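PDB 3NTV: MW1564 protein from Staphylococcus aureus, which is a putative caffeoyl-CoA O-methyltransferase, probably transferring a methyl group from S-adenosylmethionine to a hydroxyl group of its substrate. Local coordinates for residues A[60-65]-A[219-224]; A[214-219]-A[224-229]; A[106-111]-A[124-129]; A[85-90]-A[116-121]; A[149-154]-A[177-182]. All coordinates share one frame; numbering follows the deposited sequence. Where two conformers were deposited one is given.

Interaction 1: A[60-65]-A[219-224]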
# COMPACT_ATOMS: atom_id res chain seq x y z
N LEU A 60 5.49 6.64 -4.25
CA LEU A 60 6.39 7.29 -3.29
C LEU A 60 5.68 7.56 -1.99
O LEU A 60 6.22 7.28 -0.93
CB LEU A 60 6.94 8.60 -3.87
CG LEU A 60 7.76 9.40 -2.89
CD1 LEU A 60 9.21 8.92 -2.89
CD2 LEU A 60 7.60 10.87 -3.14
N ASP A 61 4.45 8.10 -2.04
CA ASP A 61 3.75 8.43 -0.80
C ASP A 61 3.35 7.21 0.04
O ASP A 61 3.38 7.28 1.26
CB ASP A 61 2.61 9.40 -1.07
CG ASP A 61 3.10 10.81 -1.42
OD1 ASP A 61 4.31 11.10 -1.17
OD2 ASP A 61 2.29 11.61 -1.89
N LEU A 62 3.11 6.08 -0.62
CA LEU A 62 2.90 4.83 0.09
C LEU A 62 4.19 4.40 0.80
O LEU A 62 4.15 4.01 1.97
CB LEU A 62 2.43 3.71 -0.85
CG LEU A 62 2.38 2.29 -0.23
CD1 LEU A 62 1.39 2.22 0.97
CD2 LEU A 62 1.90 1.28 -1.27
N ILE A 63 5.33 4.46 0.09
CA ILE A 63 6.63 4.04 0.67
C ILE A 63 6.98 4.93 1.88
O ILE A 63 7.43 4.42 2.90
CB ILE A 63 7.75 4.03 -0.39
CG1 ILE A 63 7.45 2.98 -1.51
CG2 ILE A 63 9.09 3.68 0.29
CD1 ILE A 63 8.35 3.19 -2.76
N LYS A 64 6.71 6.25 1.78
CA LYS A 64 6.94 7.18 2.89
C LYS A 64 6.09 6.73 4.10
O LYS A 64 6.57 6.78 5.22
CB LYS A 64 6.59 8.60 2.46
CG LYS A 64 7.58 9.13 1.42
CD LYS A 64 7.33 10.58 1.04
CE LYS A 64 7.74 11.59 2.10
NZ LYS A 64 7.54 12.97 1.58
N GLN A 65 4.83 6.28 3.86
CA GLN A 65 3.96 5.80 4.92
C GLN A 65 4.54 4.52 5.56
O GLN A 65 4.48 4.36 6.77
CB GLN A 65 2.54 5.57 4.37
CG GLN A 65 1.46 5.51 5.44
CD GLN A 65 0.88 6.86 5.80
OE1 GLN A 65 -0.33 7.09 5.68
NE2 GLN A 65 1.69 7.79 6.28
N LEU A 219 0.73 -4.85 -5.78
CA LEU A 219 -0.27 -3.80 -5.97
C LEU A 219 -0.25 -3.30 -7.38
O LEU A 219 0.84 -3.04 -7.92
CB LEU A 219 0.06 -2.59 -5.05
CG LEU A 219 0.08 -2.81 -3.54
CD1 LEU A 219 0.47 -1.53 -2.83
CD2 LEU A 219 -1.28 -3.26 -3.03
N ASN A 220 -1.43 -3.09 -8.00
CA ASN A 220 -1.47 -2.51 -9.35
C ASN A 220 -1.73 -1.01 -9.25
O ASN A 220 -2.84 -0.51 -9.52
CB ASN A 220 -2.45 -3.22 -10.30
CG ASN A 220 -3.87 -3.23 -9.81
OD1 ASN A 220 -4.13 -3.31 -8.61
ND2 ASN A 220 -4.81 -3.10 -10.73
N ILE A 221 -0.72 -0.32 -8.76
CA ILE A 221 -0.68 1.13 -8.66
C ILE A 221 0.49 1.54 -9.50
O ILE A 221 1.53 0.87 -9.46
CB ILE A 221 -0.55 1.68 -7.21
CG1 ILE A 221 0.67 1.12 -6.42
CG2 ILE A 221 -1.86 1.56 -6.45
CD1 ILE A 221 1.22 2.09 -5.33
N ASP A 222 0.32 2.61 -10.30
CA ASP A 222 1.42 3.16 -11.10
C ASP A 222 2.08 2.06 -11.97
O ASP A 222 1.37 1.41 -12.74
CB ASP A 222 2.43 3.88 -10.14
CG ASP A 222 1.82 5.06 -9.39
OD1 ASP A 222 1.02 5.81 -10.00
OD2 ASP A 222 2.20 5.28 -8.22
N ASP A 223 3.38 1.80 -11.79
CA ASP A 223 4.11 0.78 -12.56
C ASP A 223 4.05 -0.61 -11.94
O ASP A 223 4.72 -1.51 -12.44
CB ASP A 223 5.57 1.22 -12.68
CG ASP A 223 5.77 2.47 -13.49
OD1 ASP A 223 5.08 2.62 -14.52
OD2 ASP A 223 6.61 3.31 -13.10
N GLY A 224 3.32 -0.75 -10.84
CA GLY A 224 3.23 -2.00 -10.10
C GLY A 224 4.23 -1.97 -8.95
O GLY A 224 5.37 -1.54 -9.13

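Interaction 2: A[214-219]-A[224-229]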
# COMPACT_ATOMS: atom_id res chain seq x y z
N TYR A 214 10.34 -14.81 2.96
CA TYR A 214 9.65 -13.54 2.67
C TYR A 214 8.15 -13.69 2.53
O TYR A 214 7.69 -14.67 1.94
CB TYR A 214 10.21 -12.89 1.37
CG TYR A 214 11.63 -12.41 1.54
CD1 TYR A 214 11.91 -11.10 1.93
CD2 TYR A 214 12.70 -13.29 1.39
CE1 TYR A 214 13.21 -10.68 2.17
CE2 TYR A 214 14.01 -12.88 1.66
CZ TYR A 214 14.26 -11.57 2.03
OH TYR A 214 15.54 -11.15 2.27
N THR A 215 7.40 -12.69 3.01
CA THR A 215 5.95 -12.60 2.84
C THR A 215 5.73 -11.41 1.89
O THR A 215 6.06 -10.27 2.27
CB THR A 215 5.27 -12.50 4.20
OG1 THR A 215 5.59 -13.68 4.94
CG2 THR A 215 3.79 -12.36 4.09
N THR A 216 5.21 -11.67 0.67
CA THR A 216 5.04 -10.65 -0.38
C THR A 216 3.61 -10.37 -0.81
O THR A 216 2.81 -11.29 -0.96
CB THR A 216 5.90 -11.03 -1.62
OG1 THR A 216 7.27 -11.12 -1.22
CG2 THR A 216 5.78 -10.04 -2.80
N ASN A 217 3.32 -9.09 -1.11
CA ASN A 217 2.06 -8.73 -1.73
C ASN A 217 2.34 -7.79 -2.88
O ASN A 217 3.31 -7.02 -2.83
CB ASN A 217 1.05 -8.14 -0.75
CG ASN A 217 1.38 -6.75 -0.35
OD1 ASN A 217 2.41 -6.53 0.28
ND2 ASN A 217 0.58 -5.77 -0.79
N PHE A 218 1.49 -7.82 -3.90
CA PHE A 218 1.60 -6.99 -5.10
C PHE A 218 0.45 -6.03 -5.21
O PHE A 218 -0.70 -6.37 -4.88
CB PHE A 218 1.68 -7.85 -6.38
CG PHE A 218 2.87 -8.76 -6.44
CD1 PHE A 218 4.00 -8.40 -7.18
CD2 PHE A 218 2.87 -9.99 -5.79
CE1 PHE A 218 5.08 -9.28 -7.29
CE2 PHE A 218 3.98 -10.83 -5.86
CZ PHE A 218 5.08 -10.48 -6.62
N LEU A 219 0.73 -4.85 -5.78
CA LEU A 219 -0.27 -3.80 -5.97
C LEU A 219 -0.25 -3.30 -7.38
O LEU A 219 0.84 -3.04 -7.92
CB LEU A 219 0.06 -2.59 -5.05
CG LEU A 219 0.08 -2.81 -3.54
CD1 LEU A 219 0.47 -1.53 -2.83
CD2 LEU A 219 -1.28 -3.26 -3.03
N GLY A 224 3.32 -0.75 -10.84
CA GLY A 224 3.23 -2.00 -10.10
C GLY A 224 4.23 -1.97 -8.95
O GLY A 224 5.37 -1.54 -9.13
N LEU A 225 3.80 -2.39 -7.74
CA LEU A 225 4.66 -2.38 -6.57
C LEU A 225 4.54 -3.67 -5.78
O LEU A 225 3.43 -4.21 -5.67
CB LEU A 225 4.27 -1.17 -5.67
CG LEU A 225 5.24 -0.81 -4.52
CD1 LEU A 225 6.54 -0.24 -5.08
CD2 LEU A 225 4.62 0.20 -3.58
N ALA A 226 5.65 -4.20 -5.29
CA ALA A 226 5.60 -5.36 -4.41
C ALA A 226 6.23 -4.95 -3.09
O ALA A 226 7.17 -4.13 -3.07
CB ALA A 226 6.33 -6.55 -4.98
N ILE A 227 5.68 -5.49 -2.01
CA ILE A 227 6.18 -5.27 -0.66
C ILE A 227 6.48 -6.63 -0.09
O ILE A 227 5.56 -7.48 -0.02
CB ILE A 227 5.16 -4.52 0.22
CG1 ILE A 227 4.83 -3.12 -0.35
CG2 ILE A 227 5.64 -4.45 1.70
CD1 ILE A 227 3.52 -2.53 0.34
N SER A 228 7.74 -6.83 0.35
CA SER A 228 8.20 -8.10 0.91
C SER A 228 8.73 -7.89 2.31
O SER A 228 9.62 -7.08 2.52
CB SER A 228 9.29 -8.72 0.04
OG SER A 228 8.89 -8.91 -1.31
N ILE A 229 8.22 -8.66 3.27
CA ILE A 229 8.69 -8.60 4.65
C ILE A 229 9.64 -9.77 4.86
O ILE A 229 9.23 -10.91 4.63
CB ILE A 229 7.53 -8.70 5.70
CG1 ILE A 229 6.45 -7.60 5.48
CG2 ILE A 229 8.12 -8.63 7.12
CD1 ILE A 229 5.18 -7.76 6.41
O HOH W 1 8.11 -12.84 6.43

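Interaction 3: A[106-111]-A[124-129]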
# COMPACT_ATOMS: atom_id res chain seq x y z
N THR A 106 25.68 10.52 -15.68
CA THR A 106 24.76 11.67 -15.78
C THR A 106 23.83 11.71 -14.55
O THR A 106 23.66 12.78 -13.96
CB THR A 106 23.97 11.67 -17.11
OG1 THR A 106 24.89 11.66 -18.20
CG2 THR A 106 23.03 12.87 -17.25
N MSE A 107 23.26 10.56 -14.18
CA MSE A 107 22.38 10.39 -13.01
C MSE A 107 23.15 10.71 -11.72
O MSE A 107 22.62 11.44 -10.88
CB MSE A 107 21.78 8.98 -12.97
CG MSE A 107 20.95 8.64 -14.22
SE MSE A 107 19.60 9.98 -14.65
CE MSE A 107 19.34 9.56 -16.56
N ILE A 108 24.41 10.22 -11.60
CA ILE A 108 25.27 10.51 -10.43
C ILE A 108 25.42 12.04 -10.27
O ILE A 108 25.20 12.55 -9.18
CB ILE A 108 26.65 9.80 -10.51
CG1 ILE A 108 26.51 8.28 -10.30
CG2 ILE A 108 27.65 10.41 -9.51
CD1 ILE A 108 27.67 7.45 -10.93
N GLN A 109 25.76 12.76 -11.37
CA GLN A 109 25.95 14.20 -11.39
C GLN A 109 24.69 14.96 -10.94
O GLN A 109 24.79 15.84 -10.08
CB GLN A 109 26.44 14.69 -12.77
CG GLN A 109 27.91 14.41 -13.04
CD GLN A 109 28.42 15.10 -14.29
OE1 GLN A 109 27.79 15.07 -15.36
NE2 GLN A 109 29.59 15.72 -14.18
N TYR A 110 23.51 14.60 -11.50
CA TYR A 110 22.20 15.18 -11.16
C TYR A 110 21.92 14.96 -9.67
O TYR A 110 21.53 15.90 -8.97
CB TYR A 110 21.07 14.49 -11.95
CG TYR A 110 20.95 14.81 -13.43
CD1 TYR A 110 21.54 15.95 -13.97
CD2 TYR A 110 20.18 14.01 -14.27
CE1 TYR A 110 21.39 16.26 -15.33
CE2 TYR A 110 20.01 14.33 -15.62
CZ TYR A 110 20.62 15.45 -16.14
OH TYR A 110 20.45 15.75 -17.47
N ALA A 111 22.08 13.70 -9.20
CA ALA A 111 21.83 13.36 -7.80
C ALA A 111 22.76 14.16 -6.86
O ALA A 111 22.26 14.75 -5.90
CB ALA A 111 21.97 11.86 -7.57
N VAL A 124 22.25 11.35 2.83
CA VAL A 124 22.28 10.49 1.64
C VAL A 124 23.70 10.26 1.15
O VAL A 124 24.44 11.22 0.93
CB VAL A 124 21.38 11.05 0.50
CG1 VAL A 124 21.37 10.13 -0.74
CG2 VAL A 124 19.96 11.34 0.99
N ARG A 125 24.05 9.00 0.91
CA ARG A 125 25.35 8.59 0.39
C ARG A 125 25.13 8.00 -1.00
O ARG A 125 24.34 7.08 -1.15
CB ARG A 125 25.93 7.53 1.37
CG ARG A 125 27.09 6.69 0.87
CD ARG A 125 27.67 5.85 2.01
NE ARG A 125 26.86 4.66 2.35
CZ ARG A 125 27.35 3.64 3.05
NH1 ARG A 125 28.61 3.66 3.47
NH2 ARG A 125 26.58 2.60 3.33
N ILE A 126 25.85 8.52 -2.00
CA ILE A 126 25.77 7.99 -3.36
C ILE A 126 26.97 7.09 -3.55
O ILE A 126 28.11 7.54 -3.38
CB ILE A 126 25.75 9.12 -4.44
CG1 ILE A 126 24.51 10.02 -4.27
CG2 ILE A 126 25.81 8.51 -5.89
CD1 ILE A 126 24.58 11.33 -5.04
N ILE A 127 26.72 5.83 -3.90
CA ILE A 127 27.77 4.86 -4.16
C ILE A 127 27.85 4.76 -5.69
O ILE A 127 26.89 4.35 -6.33
CB ILE A 127 27.48 3.48 -3.47
CG1 ILE A 127 27.30 3.62 -1.94
CG2 ILE A 127 28.56 2.42 -3.81
CD1 ILE A 127 28.55 4.10 -1.13
N GLU A 128 28.97 5.15 -6.27
CA GLU A 128 29.11 5.16 -7.72
C GLU A 128 29.64 3.86 -8.28
O GLU A 128 30.73 3.42 -7.91
CB GLU A 128 30.03 6.31 -8.13
CG GLU A 128 29.52 7.66 -7.65
CD GLU A 128 30.47 8.80 -7.95
OE1 GLU A 128 31.08 8.80 -9.05
OE2 GLU A 128 30.55 9.72 -7.11
N GLY A 129 28.88 3.24 -9.16
CA GLY A 129 29.32 2.00 -9.78
C GLY A 129 28.21 1.02 -10.06
O GLY A 129 27.04 1.26 -9.73

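Interaction 4: A[85-90]-A[116-121]. With SO4 (sulfate ion), chain C.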
# COMPACT_ATOMS: atom_id res chain seq x y z
N SER A 85 13.87 10.14 -4.95
CA SER A 85 13.34 9.29 -3.89
C SER A 85 14.19 9.34 -2.63
O SER A 85 13.62 9.36 -1.54
CB SER A 85 13.15 7.85 -4.35
OG SER A 85 14.40 7.32 -4.74
N SER A 86 15.54 9.40 -2.80
CA SER A 86 16.49 9.47 -1.68
C SER A 86 16.18 10.67 -0.79
O SER A 86 16.06 10.52 0.42
CB SER A 86 17.92 9.62 -2.20
OG SER A 86 18.23 8.64 -3.17
N MSE A 87 16.01 11.84 -1.40
CA MSE A 87 15.71 13.06 -0.64
C MSE A 87 14.32 13.04 -0.04
O MSE A 87 14.14 13.45 1.10
CB MSE A 87 15.92 14.30 -1.49
CG MSE A 87 17.37 14.46 -1.91
SE MSE A 87 17.65 16.10 -2.93
CE MSE A 87 16.64 15.65 -4.45
N GLN A 88 13.33 12.46 -0.76
CA GLN A 88 11.98 12.35 -0.22
C GLN A 88 11.98 11.48 1.04
O GLN A 88 11.36 11.84 2.03
CB GLN A 88 11.00 11.81 -1.29
CG GLN A 88 10.65 12.85 -2.36
CD GLN A 88 9.60 13.85 -1.91
OE1 GLN A 88 9.29 13.97 -0.73
NE2 GLN A 88 9.00 14.57 -2.85
N PHE A 89 12.74 10.38 1.03
CA PHE A 89 12.81 9.51 2.22
C PHE A 89 13.56 10.22 3.35
O PHE A 89 13.11 10.17 4.50
CB PHE A 89 13.50 8.18 1.89
CG PHE A 89 12.87 7.34 0.79
CD1 PHE A 89 11.51 7.41 0.53
CD2 PHE A 89 13.64 6.46 0.05
CE1 PHE A 89 10.92 6.61 -0.46
CE2 PHE A 89 13.05 5.67 -0.95
CZ PHE A 89 11.70 5.76 -1.19
N ALA A 90 14.70 10.86 3.04
CA ALA A 90 15.49 11.56 4.06
C ALA A 90 14.71 12.73 4.67
O ALA A 90 14.92 13.05 5.84
CB ALA A 90 16.79 12.07 3.45
N ALA A 116 23.41 18.58 -2.75
CA ALA A 116 24.07 19.82 -2.33
C ALA A 116 23.05 20.96 -2.24
O ALA A 116 22.98 21.62 -1.20
CB ALA A 116 25.18 20.19 -3.31
N THR A 117 22.24 21.15 -3.30
CA THR A 117 21.23 22.21 -3.41
C THR A 117 20.21 22.16 -2.27
O THR A 117 19.92 23.19 -1.65
CB THR A 117 20.56 22.17 -4.79
OG1 THR A 117 21.56 22.34 -5.80
CG2 THR A 117 19.45 23.20 -4.96
N TYR A 118 19.71 20.95 -1.97
CA TYR A 118 18.68 20.74 -0.95
C TYR A 118 19.20 20.35 0.44
O TYR A 118 18.41 20.11 1.35
CB TYR A 118 17.58 19.80 -1.49
CG TYR A 118 16.88 20.37 -2.71
CD1 TYR A 118 15.83 21.27 -2.57
CD2 TYR A 118 17.34 20.09 -3.99
CE1 TYR A 118 15.20 21.82 -3.69
CE2 TYR A 118 16.72 20.65 -5.11
CZ TYR A 118 15.67 21.53 -4.96
OH TYR A 118 15.06 22.07 -6.07
N HIS A 119 20.54 20.37 0.62
CA HIS A 119 21.18 20.16 1.93
C HIS A 119 20.94 18.76 2.52
O HIS A 119 20.68 18.65 3.71
CB HIS A 119 20.77 21.29 2.93
CG HIS A 119 20.87 22.66 2.32
ND1 HIS A 119 22.09 23.20 1.96
CD2 HIS A 119 19.89 23.53 1.98
CE1 HIS A 119 21.82 24.39 1.43
NE2 HIS A 119 20.51 24.63 1.42
N PHE A 120 21.04 17.71 1.69
CA PHE A 120 20.85 16.34 2.16
C PHE A 120 22.12 15.51 2.13
O PHE A 120 22.01 14.31 2.35
CB PHE A 120 19.75 15.64 1.35
CG PHE A 120 18.35 16.06 1.73
CD1 PHE A 120 17.80 15.67 2.94
CD2 PHE A 120 17.59 16.84 0.87
CE1 PHE A 120 16.49 16.03 3.28
CE2 PHE A 120 16.28 17.19 1.19
CZ PHE A 120 15.75 16.79 2.40
N GLU A 121 23.32 16.12 1.93
CA GLU A 121 24.57 15.36 1.82
C GLU A 121 24.99 14.59 3.07
O GLU A 121 25.76 13.63 2.94
CB GLU A 121 25.74 16.21 1.30
CG GLU A 121 25.56 16.76 -0.10
CD GLU A 121 26.49 17.93 -0.38
OE1 GLU A 121 26.53 18.87 0.45
OE2 GLU A 121 27.21 17.90 -1.40
S SO4 C . 14.51 8.93 -8.32
O1 SO4 C . 14.92 8.62 -6.93
O2 SO4 C . 15.18 10.17 -8.70
O3 SO4 C . 14.95 7.82 -9.21
O4 SO4 C . 13.04 8.98 -8.35

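Interaction 5: A[149-154]-A[177-182]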
# COMPACT_ATOMS: atom_id res chain seq x y z
N ASP A 149 14.15 -1.80 -8.48
CA ASP A 149 13.29 -1.75 -9.65
C ASP A 149 13.42 -3.13 -10.31
O ASP A 149 14.54 -3.54 -10.65
CB ASP A 149 13.71 -0.62 -10.58
CG ASP A 149 12.90 -0.43 -11.86
OD1 ASP A 149 12.55 -1.44 -12.51
OD2 ASP A 149 12.67 0.74 -12.24
N ALA A 150 12.30 -3.88 -10.46
CA ALA A 150 12.35 -5.24 -11.02
C ALA A 150 12.96 -5.31 -12.43
O ALA A 150 13.47 -6.36 -12.82
CB ALA A 150 10.96 -5.84 -11.07
N ALA A 151 12.85 -4.24 -13.18
CA ALA A 151 13.32 -4.22 -14.57
C ALA A 151 14.76 -3.73 -14.76
O ALA A 151 15.30 -3.88 -15.86
CB ALA A 151 12.38 -3.36 -15.40
N LYS A 152 15.37 -3.16 -13.71
CA LYS A 152 16.72 -2.60 -13.76
C LYS A 152 17.82 -3.64 -13.66
O LYS A 152 18.05 -4.23 -12.60
CB LYS A 152 16.91 -1.49 -12.70
CG LYS A 152 16.33 -0.14 -13.07
CD LYS A 152 16.78 0.95 -12.06
CE LYS A 152 15.84 2.14 -12.03
NZ LYS A 152 16.16 3.06 -10.90
N ALA A 153 18.55 -3.85 -14.78
CA ALA A 153 19.67 -4.77 -14.80
C ALA A 153 19.38 -6.15 -14.17
O ALA A 153 18.31 -6.72 -14.44
CB ALA A 153 20.93 -4.11 -14.19
N GLN A 154 20.29 -6.69 -13.35
CA GLN A 154 20.15 -8.03 -12.78
C GLN A 154 19.39 -7.94 -11.47
O GLN A 154 19.96 -8.16 -10.40
CB GLN A 154 21.53 -8.69 -12.58
CG GLN A 154 22.35 -8.79 -13.88
CD GLN A 154 23.17 -7.55 -14.22
OE1 GLN A 154 23.23 -6.56 -13.46
NE2 GLN A 154 23.83 -7.60 -15.37
N VAL A 177 6.90 -3.85 -11.01
CA VAL A 177 6.57 -5.28 -11.11
C VAL A 177 5.53 -5.57 -12.22
O VAL A 177 5.29 -6.74 -12.54
CB VAL A 177 6.26 -5.97 -9.76
CG1 VAL A 177 7.49 -5.96 -8.85
CG2 VAL A 177 5.06 -5.34 -9.07
N LEU A 178 4.98 -4.51 -12.84
CA LEU A 178 4.08 -4.66 -14.00
C LEU A 178 4.76 -4.12 -15.28
O LEU A 178 4.10 -4.03 -16.31
CB LEU A 178 2.73 -3.92 -13.77
CG LEU A 178 1.79 -4.49 -12.69
CD1 LEU A 178 0.58 -3.60 -12.54
CD2 LEU A 178 1.31 -5.90 -13.04
N TYR A 179 6.08 -3.82 -15.23
CA TYR A 179 6.84 -3.21 -16.34
C TYR A 179 6.03 -2.13 -17.05
O TYR A 179 5.64 -2.27 -18.22
CB TYR A 179 7.52 -4.20 -17.34
CG TYR A 179 8.57 -3.47 -18.17
CD1 TYR A 179 8.39 -3.26 -19.54
CD2 TYR A 179 9.65 -2.83 -17.56
CE1 TYR A 179 9.28 -2.47 -20.28
CE2 TYR A 179 10.55 -2.06 -18.29
CZ TYR A 179 10.37 -1.90 -19.65
OH TYR A 179 11.29 -1.15 -20.35
N HIS A 180 5.65 -1.09 -16.30
CA HIS A 180 4.89 0.06 -16.79
C HIS A 180 3.49 -0.31 -17.33
O HIS A 180 2.89 0.47 -18.07
CB HIS A 180 5.72 0.83 -17.84
CG HIS A 180 7.12 1.13 -17.41
ND1 HIS A 180 7.38 2.10 -16.44
CD2 HIS A 180 8.29 0.61 -17.84
CE1 HIS A 180 8.70 2.13 -16.33
NE2 HIS A 180 9.29 1.25 -17.14
N GLY A 181 3.00 -1.49 -16.95
CA GLY A 181 1.70 -2.00 -17.39
C GLY A 181 1.78 -2.90 -18.61
O GLY A 181 0.74 -3.38 -19.07
N PHE A 182 2.99 -3.14 -19.12
CA PHE A 182 3.20 -3.98 -20.31
C PHE A 182 3.07 -5.46 -20.11
O PHE A 182 2.91 -6.17 -21.10
CB PHE A 182 4.55 -3.70 -20.98
CG PHE A 182 4.64 -2.39 -21.71
CD1 PHE A 182 3.89 -2.17 -22.86
CD2 PHE A 182 5.55 -1.43 -21.32
CE1 PHE A 182 3.99 -0.96 -23.55
CE2 PHE A 182 5.67 -0.23 -22.02
CZ PHE A 182 4.88 0.00 -23.13

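Interaction 1: A[60-65]-A[219-224]
L62 touches L219 and I221 through methyl groups alone, and no ring, amide or carboxylate offers a face or an edge to this contact. It joins helix 57-70 to the turn of the beta hairpin formed by strands 214-219 and 225-230. The turn from I221 to G224 is type II', with D222 in its second position at phi 53°, and the N of G224 closes it on the O of I221 at 2.8 Å. Between the two segments the backbones stay well apart, the CA atoms of L62 and I221 being 10.2 Å from each other, and long aliphatic side chains bridge the distance. L62 holds CG anti to its own nitrogen (chi1 171°), which sends the branch out from the helix toward the hairpin. L219 reaches back, and the two leucines meet tip to tip, CD2 of L62 lying 3.5 Å from CD1 of L219. The whole cluster is buried. Around it, OD2 of D222 is hydrogen-bonded to OG1 of T59, a polar tie between the turn and the same helix. The second subunit packs here as well: N217 of that subunit lies on L62, and I221 of the second subunit packs on I221 of this chain, which places the cluster at the dimer interface. I221 crosses L62 at about a right angle and adds a looser touch, its CD1 4.2 Å from CD2 of L62.

Interaction 2: A[214-219]-A[224-229]
T216 and S228 stand side by side on one face of a regular antiparallel hairpin, a non-hydrogen-bonded pair at its tight centre, their hydroxyls hydrogen-bonded at 2.7 Å between OG1 of T216 and OG of S228. The strands run at 163° to one another. T215 with I229, N217 with I227 and L219 with L225 are the hydrogen-bonded pairs, each joined by two backbone bonds; that from N of I227 to O of N217, for example, measures 2.9 Å. On the face that carries T216 and S228, the F218 ring approaches A226 obliquely, CD1 of F218 lying 3.7 Å from CB of A226. The other face bears N217 and I227 side by side, pointing the same way. A chi1 of 74° sets the N217 amide between its own N and carbonyl carbon, and OD1 of N217 comes 3.4 Å from CB of I227; the Q65 amide of the second subunit, its orientation unsettled, is probably the polar partner of this oxygen. The open end is more accessible to solvent, though its backbone pairing is just as close. There a water bridges OG1 of T215 and O of I229; the water O is 2.9 Å from O of I229, to which it donates. Strand 214-219 is outermost in the chain's sheet, while strand 225-230 pairs with strand 170-175. Helix 192-209 packs on T216, F218 and S228, and helix 57-70 on L225 and I227.

Interaction 3: A[106-111]-A[124-129]
I108 and E128 pack with their aliphatic parts crossing, and the conformation of each side chain decides what meets. In I108, CG2 is anti to the backbone nitrogen while CG1 runs beside it (chi1 -71°), and both branches lie against the same side of the glutamate, CG2 at its carboxylate and CD1 at its stem. CG2 of I108 sits over the flat of the carboxylate, 3.6 Å from CD of E128, with OE1 and OE2 about equally far. CD1 of I108 lies 3.8 Å from CB of E128. The glutamate chain is extended beyond CG (chi2 176°) and runs across the helix, with its acid group at the exposed border of the contact. Deeper in, I126 uses its long branch. CD1 of I126 reaches 3.7 Å from CB of A111, and the small alanine lets the methyl come close to the helix backbone as well, 3.8 Å from C of A111. CG2 of I126 is more distant from I108, 4.5 Å from CG1 of that residue. K112 and L115 of the same helix also touch I126, whereas R125 and I127 turn to the reverse side of the strand, where R125 makes a salt bridge with D140. Helix and strand run nearly antiparallel, at 163°, with axes 10.0 Å apart. This is the return half of a beta-alpha-beta crossover, strand 97-102, helix 105-117 and strand 124-128, a characteristic unit of the Rossmann-like methyltransferase fold.

Interaction 4: A[85-90]-A[116-121]
M87, a selenomethionine in this crystal, reaches Y118 and F120 by a chi1 of -64° and an extended chi2 of -177°, which carry SE to the rings; the bend at chi3 turns only CE. SE thus lies beside both rings, at the corner they make. SE of M87 lies 4.0 Å from CB of Y118, and the aromatic centroids are 5.1 Å (Y118) and 5.0 Å (F120) from SE. Both are Met-aromatic contacts with the selenium oblique to the ring. Nearer the backbone, CG of M87 touches CD2 of F120 at 3.7 Å, and the O of M87 stands over one face of that ring, offset toward its rim. A90, one turn further along the helix, touches the CD1 side of the ring obliquely, with CB 3.8 Å from CD1 of F120. Helix 105-117 ends in a Schellman motif just where the rings meet helix 84-90: H119, with positive phi, is the C-prime residue, and N of F120 returns to O of L115. L115 also lies against M87 and F120. At the opposite end of helix 84-90, N of S85 donates to O1 of a sulfate at 2.7 Å, N-H...O 161°. The anion, probably picked up during crystallisation, also takes hydrogen bonds from N of V55, just before helix 57-70, and from the N atoms of A81, I82 and Y84, in the turn after strand 74-78 and the start of helix 84-90, a region that in this family commonly holds the cofactor.

Interaction 5: A[149-154]-A[177-182]
A150 and A151 occupy the middle of a type I turn from D149 to K152 and face a second loop in which Y179 and H180 both have positive phi; the nearest CA pair, A150 with V177, is 5.8 Å apart. The contact itself is small and apolar. CB of A150 lies 4.1 Å from CG1 of V177. The V177 side chain leaves its backbone pointing away from the turn, but a chi1 of -64° leaves CG1 able to touch. A151 does more: its CB comes 3.5 Å from CD2 of Y179 and also approaches CE2, meeting the ring obliquely. The tyrosine is carried there by CG being anti to the backbone N (chi1 -164°). The neighbouring imidazole lies against one face of the Y179 ring, with CD2 of H180 3.5 Å above the ring plane and toward the rim. The turn at A150 and A151 is braced from within by an Asx turn, in which OD1 of D149 accepts from N of A151 at 2.9 Å, a bent bond of 148°. OD1 of D149 is also weakly bonded to ND2 of N176. These loops follow adjacent parallel strands, 143-149 and 170-175, at the C-terminal edge of the parallel strands, where such methyltransferases usually form the active site. Helix 192-209 packs against both: V201 lies on A151, M197 on Y179, NZ of K200 is hydrogen-bonded to the O atoms of A151 and A153, and ND2 of N205 to that of V177, while helix 155-162 begins just after Q154.

Overall arrangement
Along the chain, interaction 1 closes a loop over most of the chain, with interactions 3, 4 and 5 nested in it. Interactions 3 and 4 share helix 105-117, lie about 12 Å apart between centres and touch where V124 packs on S86 and A90. Interactions 1 and 4 touch where helix 57-70 meets helix 84-90, through K64 with Q88, and L60 and I63 with F89. Interactions 1 and 2 share L219 and G224, about 11 Å apart between centres. Interaction 5 joins both through V177 and L178. Interactions 2 and 3 lie at opposite ends of one mixed sheet, about 27 Å apart between centres; its hairpin end contributes to the dimer interface, while the 124-128 end lies away from it.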